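Local coordinates for protein nucleotide pyrophosphohydrolase (Bacillus cereus, PDB 5IE9) that probably hydrolyses nucleoside triphosphates to monophosphates and pyrophosphate, as a manganese-binding, all-helical MazG protein assembled from four copies of its chain, at residues A3-M6 and K7-Q10; D14-I17 and G18-K21; M31-L34 and T35-M38. All coordinates share one frame; numbering follows the deposited sequence.

The three contacts are local ones, met in series along the first two helices of an all-helical chain. Contacts 1 and 2 mark the two ends of helix 6-17: residues 3-10 start it with a threonine cap, residues 14-21 end it in a turn, and their centres lie 17 Å apart. Contact 3 sits within the next helix, 27-49, and holds Glu37, whose side chain is about 3 Å from the bound manganese ion. The centres of contacts 1 and 3 are about 22 Å apart, on opposite sides of the chain's centre. Contact 2 comes within about 9 Å of contact 3 at the nearest atoms, against about 13 Å for contact 1. All three contacts also meet the second subunit.

Contact 1: A3-M6 and K7-Q10; sequences AKTM and KDMQ
Thr5 is the N-cap of helix 6-17, and its hydroxyl is bonded to Asp8, three residues on. Thr5 OG1 accepts from Asp8 N at 3.1 Å and donates to Asp8 OD2 at 2.8 Å, so one hydroxyl serves two bonds. Chi1 of 57° sets OG1 between the backbone N and the carbonyl carbon, within reach of both Asp8 groups. The carboxylate is turned so that the hydroxyl meets OD2 from above its plane, 72° out of it. The helical bonds begin with Met9 N to Thr5 O at 3.1 Å and Gln10 N to Met6 O.

On another side of the turn the two methionines cross at about a right angle. Met6, with CG anti to its N (chi1 -171°), bends at chi2 and chi3, which brings its methyl back beside Met9. The same methyl also meets Gln10 CG, whose chain runs obliquely across it. Beyond the segments, Met6 packs on Ile75 and Met9 on Leu71 of helix 62-80, while the Gln10 amide bonds to Leu85 N and Ile83 O. Met6 also touches Met9 of the second subunit. Within the chain, the thioether ends meet methyl to methyl, Met6 CE lying 3.7 Å from Met9 CE.

Contact 2: D14-I17 and G18-K21; sequences DAYI and GQFK
Phe20 reaches back over the end of helix 6-17 to meet Tyr16, and its side chain can be traced outward from the backbone. Its CB lies 3.6 Å from Ile17 O, the acceptor of the Phe20 N bond that closes the turn. With chi1 at -56°, CG stands beside the backbone N and anti to the carbonyl carbon, and the ring is carried toward the last helical turn. CD2 passes close to both Ile17 O and Tyr16 O, and CE2 comes to 3.3 Å from Tyr16 O. CE2 also approaches Tyr16 CZ at 3.8 Å, and at the tip CZ of Phe20 lies near the Tyr16 hydroxyl. The ring planes stand 82° apart with centroids 5.4 Å apart, which makes this a T-shaped (edge-to-face) pair: the Phe20 edge points at the Tyr16 face, offset toward its rim.

Gln19 CG sits over the centre of one Phe20 face, and its amide NE2 donates to Tyr16 O at 2.8 Å. That bond lies in the carbonyl plane, on a lone pair, and close to the amide plane of Gln19, which is consistent with the amide being held in this orientation.

Outside the segments, the Tyr16 ring also meets Phe96 of the second subunit with planes at about 15°, and touches Phe72 of helix 62-80.

Between the segments, Gly18 N bonds to Asp14 O at 2.9 Å and Phe20 N to Ile17 O at 3.0 Å, a helix C-terminus running into a type I beta turn, Ile17 to Phe20.

Contact 3: M31-L34 and T35-M38; sequences MARL and TEEM
Arg33 is shared by two glutamates one helical turn further on, and one of them, Glu37, belongs to the manganese site. NH2 of Arg33 forms a salt bridge to Glu37 OE2 at 2.6 Å, with the oxygen at the guanidinium edge and in its plane. The two side chains run alongside each other in the same direction, yet their flat groups stand 86° apart. The second salt bridge, Arg33 NE to Glu36 OE1 at 3.0 Å, contains a weak hydrogen bond (128°), and these two side chains cross at a slant, their flat groups well apart. Arg33 reaches both carboxylates by bending at chi2 (-48°) and chi3, which turns the guanidinium forward along the helix, toward Glu36 and Glu37. Glu37 OE1 lies near Glu40 and Asp69; the manganese ion about 3 Å from the Glu37 side chain, with Arg33 on OE2, would probably offset this negative charge.

Thr35 doubles a backbone bond: Met31 O accepts from Thr35 OG1 at 2.9 Å and from Thr35 N at 3.0 Å, the donors arriving from opposite faces of the carbonyl plane. The hydroxyl also bonds to Thr35 OG1 of the fourth subunit.

Helix 27-49 is packed on several sides here. Glu37 touches the other manganese residue, Glu66, on helix 62-80, where Arg33 and Leu34 lie against Val73 and Met77. Leu34 meets Met38 of the second subunit, and Glu36 packs on Arg43 of the third.

Contact 1: A3-M6 and K7-Q10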
ATOM      1  N   ALA C   3      20.904 -12.643  21.831  1.00127.99           N
ATOM      2  CA  ALA C   3      19.827 -11.902  21.145  1.00119.09           C
ATOM      3  C   ALA C   3      20.406 -11.140  19.962  1.00111.75           C
ATOM      4  O   ALA C   3      21.439 -10.475  20.097  1.00113.03           O
ATOM      5  CB  ALA C   3      19.131 -10.929  22.096  1.00118.84           C
ATOM      6  N   LYS C   4      19.732 -11.235  18.817  1.00104.86           N
ATOM      7  CA  LYS C   4      20.217 -10.657  17.564  1.00 98.22           C
ATOM      8  C   LYS C   4      20.038  -9.151  17.505  1.00 95.01           C
ATOM      9  O   LYS C   4      18.956  -8.627  17.805  1.00 92.87           O
ATOM     10  CB  LYS C   4      19.526 -11.299  16.362  1.00 94.99           C
ATOM     11  CG  LYS C   4      20.064 -12.667  15.992  1.00 98.12           C
ATOM     12  CD  LYS C   4      19.643 -13.049  14.588  1.00 94.40           C
ATOM     13  CE  LYS C   4      19.908 -14.518  14.337  1.00 98.61           C
ATOM     14  NZ  LYS C   4      19.359 -14.927  13.019  1.00 97.13           N
ATOM     15  N   THR C   5      21.111  -8.466  17.114  1.00 94.82           N
ATOM     16  CA  THR C   5      21.070  -7.025  16.858  1.00 94.50           C
ATOM     17  C   THR C   5      20.478  -6.757  15.479  1.00 91.32           C
ATOM     18  O   THR C   5      20.563  -7.610  14.595  1.00 90.57           O
ATOM     19  CB  THR C   5      22.469  -6.383  16.907  1.00 96.64           C
ATOM     20  OG1 THR C   5      23.322  -7.033  15.964  1.00 96.28           O
ATOM     21  CG2 THR C   5      23.082  -6.465  18.309  1.00101.49           C
ATOM     22  N   MET C   6      19.901  -5.566  15.304  1.00 91.11           N
ATOM     23  CA  MET C   6      19.425  -5.084  13.998  1.00 88.54           C
ATOM     24  C   MET C   6      20.558  -5.094  12.960  1.00 88.22           C
ATOM     25  O   MET C   6      20.335  -5.468  11.808  1.00 87.92           O
ATOM     26  CB  MET C   6      18.804  -3.683  14.135  1.00 89.30           C
ATOM     27  CG  MET C   6      18.083  -3.127  12.912  1.00 88.91           C
ATOM     28  SD  MET C   6      16.552  -3.971  12.435  1.00 89.09           S
ATOM     29  CE  MET C   6      17.135  -4.925  11.048  1.00 85.26           C
ATOM     30  N   LYS C   7      21.766  -4.714  13.387  1.00 90.69           N
ATOM     31  CA  LYS C   7      22.958  -4.744  12.536  1.00 90.28           C
ATOM     32  C   LYS C   7      23.252  -6.135  11.983  1.00 88.50           C
ATOM     33  O   LYS C   7      23.558  -6.268  10.795  1.00 87.71           O
ATOM     34  CB  LYS C   7      24.180  -4.186  13.271  1.00 94.93           C
ATOM     35  CG  LYS C   7      24.239  -2.671  13.265  1.00 98.24           C
ATOM     36  CD  LYS C   7      25.669  -2.164  13.370  1.00105.30           C
ATOM     37  CE  LYS C   7      25.763  -0.669  13.079  1.00109.01           C
ATOM     38  NZ  LYS C   7      25.033   0.184  14.061  1.00108.97           N
ATOM     39  N   ASP C   8      23.138  -7.155  12.838  1.00 88.58           N
ATOM     40  CA  ASP C   8      23.335  -8.555  12.439  1.00 88.49           C
ATOM     41  C   ASP C   8      22.256  -9.079  11.485  1.00 84.71           C
ATOM     42  O   ASP C   8      22.582  -9.754  10.507  1.00 84.26           O
ATOM     43  CB  ASP C   8      23.454  -9.475  13.660  1.00 92.52           C
ATOM     44  CG  ASP C   8      24.750  -9.270  14.436  1.00 97.99           C
ATOM     45  OD1 ASP C   8      25.806  -8.983  13.824  1.00 99.52           O
ATOM     46  OD2 ASP C   8      24.703  -9.403  15.677  1.00100.92           O
ATOM     47  N   MET C   9      20.985  -8.769  11.764  1.00 82.17           N
ATOM     48  CA  MET C   9      19.863  -9.153  10.889  1.00 78.24           C
ATOM     49  C   MET C   9      20.059  -8.589   9.481  1.00 75.26           C
ATOM     50  O   MET C   9      19.774  -9.271   8.498  1.00 72.63           O
ATOM     51  CB  MET C   9      18.513  -8.694  11.450  1.00 78.90           C
ATOM     52  CG  MET C   9      18.347  -8.844  12.955  1.00 82.86           C
ATOM     53  SD  MET C   9      16.689  -8.943  13.672  1.00 85.80           S
ATOM     54  CE  MET C   9      15.662  -7.965  12.578  1.00 83.54           C
ATOM     55  N   GLN C  10      20.558  -7.352   9.404  1.00 75.38           N
ATOM     56  CA  GLN C  10      20.912  -6.709   8.135  1.00 75.40           C
ATOM     57  C   GLN C  10      22.100  -7.397   7.454  1.00 77.31           C
ATOM     58  O   GLN C  10      22.049  -7.652   6.248  1.00 77.46           O
ATOM     59  CB  GLN C  10      21.144  -5.198   8.310  1.00 77.24           C
ATOM     60  CG  GLN C  10      19.868  -4.425   8.619  1.00 77.21           C
ATOM     61  CD  GLN C  10      20.028  -2.918   8.616  1.00 81.32           C
ATOM     62  OE1 GLN C  10      19.902  -2.271   9.655  1.00 85.32           O
ATOM     63  NE2 GLN C  10      20.277  -2.346   7.447  1.00 83.23           N
TER

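Contact 2: D14-I17 and G18-K21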
ATOM      1  N   ASP C  14      22.123  -9.403   3.934  1.00 74.86           N
ATOM      2  CA  ASP C  14      23.180  -9.024   2.999  1.00 76.34           C
ATOM      3  C   ASP C  14      24.001 -10.222   2.528  1.00 77.71           C
ATOM      4  O   ASP C  14      24.377 -10.290   1.357  1.00 79.02           O
ATOM      5  CB  ASP C  14      24.098  -7.975   3.620  1.00 79.04           C
ATOM      6  CG  ASP C  14      24.882  -7.203   2.584  1.00 82.13           C
ATOM      7  OD1 ASP C  14      24.268  -6.671   1.631  1.00 81.78           O
ATOM      8  OD2 ASP C  14      26.118  -7.115   2.734  1.00 85.94           O
ATOM      9  N   ALA C  15      24.259 -11.156   3.445  1.00 78.25           N
ATOM     10  CA  ALA C  15      24.986 -12.395   3.142  1.00 81.14           C
ATOM     11  C   ALA C  15      24.194 -13.309   2.196  1.00 80.50           C
ATOM     12  O   ALA C  15      24.779 -13.946   1.313  1.00 83.74           O
ATOM     13  CB  ALA C  15      25.349 -13.129   4.425  1.00 81.86           C
ATOM     14  N   TYR C  16      22.873 -13.354   2.386  1.00 77.25           N
ATOM     15  CA  TYR C  16      21.972 -14.164   1.576  1.00 76.13           C
ATOM     16  C   TYR C  16      21.845 -13.622   0.149  1.00 76.62           C
ATOM     17  O   TYR C  16      21.873 -14.395  -0.808  1.00 79.21           O
ATOM     18  CB  TYR C  16      20.599 -14.284   2.254  1.00 74.44           C
ATOM     19  CG  TYR C  16      19.513 -14.870   1.375  1.00 75.44           C
ATOM     20  CD1 TYR C  16      19.447 -16.244   1.138  1.00 78.37           C
ATOM     21  CD2 TYR C  16      18.545 -14.044   0.776  1.00 74.53           C
ATOM     22  CE1 TYR C  16      18.462 -16.787   0.325  1.00 80.40           C
ATOM     23  CE2 TYR C  16      17.550 -14.579  -0.034  1.00 76.52           C
ATOM     24  CZ  TYR C  16      17.516 -15.952  -0.254  1.00 79.76           C
ATOM     25  OH  TYR C  16      16.539 -16.497  -1.054  1.00 83.46           O
ATOM     26  N   ILE C  17      21.696 -12.304   0.017  1.00 75.01           N
ATOM     27  CA  ILE C  17      21.606 -11.647  -1.292  1.00 74.84           C
ATOM     28  C   ILE C  17      22.957 -11.699  -2.029  1.00 77.57           C
ATOM     29  O   ILE C  17      22.996 -11.892  -3.249  1.00 79.86           O
ATOM     30  CB  ILE C  17      21.053 -10.197  -1.164  1.00 73.47           C
ATOM     31  CG1 ILE C  17      19.627 -10.185  -0.559  1.00 71.88           C
ATOM     32  CG2 ILE C  17      21.105  -9.438  -2.490  1.00 75.69           C
ATOM     33  CD1 ILE C  17      18.510 -10.791  -1.398  1.00 71.26           C
ATOM     34  N   GLY C  18      24.049 -11.566  -1.275  1.00 78.32           N
ATOM     35  CA  GLY C  18      25.418 -11.567  -1.815  1.00 81.07           C
ATOM     36  C   GLY C  18      25.832 -12.765  -2.659  1.00 83.19           C
ATOM     37  O   GLY C  18      26.769 -12.665  -3.460  1.00 86.32           O
ATOM     38  N   GLN C  19      25.131 -13.887  -2.485  1.00 81.72           N
ATOM     39  CA  GLN C  19      25.407 -15.109  -3.241  1.00 84.29           C
ATOM     40  C   GLN C  19      24.911 -15.053  -4.689  1.00 84.02           C
ATOM     41  O   GLN C  19      25.440 -15.755  -5.551  1.00 87.06           O
ATOM     42  CB  GLN C  19      24.878 -16.353  -2.502  1.00 85.38           C
ATOM     43  CG  GLN C  19      23.371 -16.575  -2.536  1.00 84.02           C
ATOM     44  CD  GLN C  19      22.897 -17.587  -1.502  1.00 86.31           C
ATOM     45  OE1 GLN C  19      23.343 -18.739  -1.475  1.00 92.00           O
ATOM     46  NE2 GLN C  19      21.976 -17.164  -0.651  1.00 82.77           N
ATOM     47  N   PHE C  20      23.915 -14.204  -4.947  1.00 81.34           N
ATOM     48  CA  PHE C  20      23.282 -14.105  -6.266  1.00 82.28           C
ATOM     49  C   PHE C  20      23.949 -13.104  -7.202  1.00 85.35           C
ATOM     50  O   PHE C  20      24.410 -12.048  -6.764  1.00 85.08           O
ATOM     51  CB  PHE C  20      21.797 -13.770  -6.129  1.00 78.69           C
ATOM     52  CG  PHE C  20      21.028 -14.743  -5.286  1.00 77.10           C
ATOM     53  CD1 PHE C  20      20.764 -16.037  -5.745  1.00 79.66           C
ATOM     54  CD2 PHE C  20      20.553 -14.364  -4.028  1.00 74.17           C
ATOM     55  CE1 PHE C  20      20.047 -16.939  -4.961  1.00 79.89           C
ATOM     56  CE2 PHE C  20      19.833 -15.260  -3.240  1.00 74.26           C
ATOM     57  CZ  PHE C  20      19.584 -16.549  -3.707  1.00 77.47           C
ATOM     58  N   LYS C  21      23.985 -13.454  -8.491  1.00 89.61           N
ATOM     59  CA  LYS C  21      24.501 -12.583  -9.551  1.00 94.14           C
ATOM     60  C   LYS C  21      23.670 -11.313  -9.687  1.00 95.21           C
ATOM     61  O   LYS C  21      24.210 -10.254 -10.005  1.00 97.98           O
ATOM     62  CB  LYS C  21      24.522 -13.315 -10.897  1.00 97.58           C
ATOM     63  CG  LYS C  21      25.714 -14.228 -11.113  1.00100.05           C
ATOM     64  CD  LYS C  21      25.790 -14.700 -12.554  1.00104.09           C
ATOM     65  CE  LYS C  21      26.996 -15.599 -12.764  1.00108.02           C
ATOM     66  NZ  LYS C  21      27.077 -16.080 -14.166  1.00113.00           N
TER

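Contact 3: M31-L34 and T35-M38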
ATOM      1  N   MET C  31      10.289  -0.933  -4.081  1.00 62.15           N
ATOM      2  CA  MET C  31       9.101  -0.259  -3.600  1.00 60.37           C
ATOM      3  C   MET C  31       7.856  -1.054  -3.991  1.00 60.63           C
ATOM      4  O   MET C  31       6.921  -1.164  -3.190  1.00 59.59           O
ATOM      5  CB  MET C  31       9.053   1.190  -4.086  1.00 62.25           C
ATOM      6  CG  MET C  31       8.105   2.078  -3.293  1.00 62.47           C
ATOM      7  SD  MET C  31       8.416   2.056  -1.516  1.00 61.10           S
ATOM      8  CE  MET C  31       6.763   1.841  -0.867  1.00 60.15           C
ATOM      9  N   ALA C  32       7.879  -1.635  -5.199  1.00 62.03           N
ATOM     10  CA  ALA C  32       6.838  -2.545  -5.672  1.00 62.59           C
ATOM     11  C   ALA C  32       6.778  -3.810  -4.822  1.00 61.84           C
ATOM     12  O   ALA C  32       5.682  -4.227  -4.429  1.00 61.90           O
ATOM     13  CB  ALA C  32       7.046  -2.885  -7.135  1.00 65.83           C
ATOM     14  N   ARG C  33       7.949  -4.395  -4.527  1.00 61.65           N
ATOM     15  CA  ARG C  33       8.062  -5.558  -3.636  1.00 61.82           C
ATOM     16  C   ARG C  33       7.416  -5.309  -2.276  1.00 60.30           C
ATOM     17  O   ARG C  33       6.643  -6.145  -1.800  1.00 61.03           O
ATOM     18  CB  ARG C  33       9.522  -6.018  -3.440  1.00 62.70           C
ATOM     19  CG  ARG C  33      10.134  -6.934  -4.507  1.00 68.03           C
ATOM     20  CD  ARG C  33       9.303  -8.155  -4.948  1.00 71.83           C
ATOM     21  NE  ARG C  33       8.474  -8.725  -3.880  1.00 73.17           N
ATOM     22  CZ  ARG C  33       8.857  -9.651  -3.005  1.00 74.96           C
ATOM     23  NH1 ARG C  33      10.077 -10.173  -3.044  1.00 77.90           N
ATOM     24  NH2 ARG C  33       7.999 -10.063  -2.084  1.00 74.61           N
ATOM     25  N   LEU C  34       7.732  -4.160  -1.669  1.00 58.53           N
ATOM     26  CA  LEU C  34       7.127  -3.734  -0.409  1.00 57.27           C
ATOM     27  C   LEU C  34       5.620  -3.586  -0.463  1.00 57.43           C
ATOM     28  O   LEU C  34       4.927  -3.989   0.480  1.00 57.39           O
ATOM     29  CB  LEU C  34       7.712  -2.411   0.058  1.00 56.98           C
ATOM     30  CG  LEU C  34       8.654  -2.501   1.237  1.00 58.00           C
ATOM     31  CD1 LEU C  34       9.388  -1.180   1.341  1.00 58.99           C
ATOM     32  CD2 LEU C  34       7.913  -2.845   2.523  1.00 58.32           C
ATOM     33  N   THR C  35       5.117  -2.992  -1.550  1.00 57.66           N
ATOM     34  CA  THR C  35       3.682  -2.796  -1.715  1.00 58.29           C
ATOM     35  C   THR C  35       3.017  -4.163  -1.758  1.00 59.50           C
ATOM     36  O   THR C  35       1.977  -4.352  -1.127  1.00 60.24           O
ATOM     37  CB  THR C  35       3.343  -1.955  -2.966  1.00 60.34           C
ATOM     38  OG1 THR C  35       4.033  -0.704  -2.896  1.00 60.80           O
ATOM     39  CG2 THR C  35       1.844  -1.687  -3.063  1.00 60.84           C
ATOM     40  N   GLU C  36       3.648  -5.098  -2.477  1.00 60.85           N
ATOM     41  CA  GLU C  36       3.218  -6.498  -2.559  1.00 63.09           C
ATOM     42  C   GLU C  36       3.172  -7.188  -1.191  1.00 62.42           C
ATOM     43  O   GLU C  36       2.179  -7.842  -0.860  1.00 63.71           O
ATOM     44  CB  GLU C  36       4.110  -7.286  -3.526  1.00 65.32           C
ATOM     45  CG  GLU C  36       3.624  -8.698  -3.822  1.00 68.57           C
ATOM     46  CD  GLU C  36       4.659  -9.570  -4.516  1.00 71.67           C
ATOM     47  OE1 GLU C  36       5.703  -9.045  -4.966  1.00 70.59           O
ATOM     48  OE2 GLU C  36       4.417 -10.798  -4.611  1.00 75.37           O
ATOM     49  N   GLU C  37       4.234  -7.034  -0.402  1.00 61.08           N
ATOM     50  CA  GLU C  37       4.286  -7.668   0.909  1.00 61.97           C
ATOM     51  C   GLU C  37       3.272  -7.099   1.881  1.00 61.31           C
ATOM     52  O   GLU C  37       2.679  -7.854   2.661  1.00 63.35           O
ATOM     53  CB  GLU C  37       5.690  -7.643   1.512  1.00 61.56           C
ATOM     54  CG  GLU C  37       6.619  -8.727   0.983  1.00 64.73           C
ATOM     55  CD  GLU C  37       5.929 -10.056   0.720  1.00 68.63           C
ATOM     56  OE1 GLU C  37       5.326 -10.645   1.647  1.00 70.32           O
ATOM     57  OE2 GLU C  37       5.992 -10.516  -0.436  1.00 71.37           O
ATOM     58  N   MET C  38       3.067  -5.783   1.805  1.00 60.10           N
ATOM     59  CA  MET C  38       2.121  -5.069   2.656  1.00 59.90           C
ATOM     60  C   MET C  38       0.690  -5.538   2.404  1.00 59.24           C
ATOM     61  O   MET C  38      -0.123  -5.602   3.335  1.00 58.06           O
ATOM     62  CB  MET C  38       2.239  -3.566   2.425  1.00 62.63           C
ATOM     63  CG  MET C  38       1.926  -2.707   3.640  1.00 66.16           C
ATOM     64  SD  MET C  38       3.334  -2.642   4.765  1.00 73.99           S
ATOM     65  CE  MET C  38       2.927  -3.877   5.980  1.00 72.08           C
TER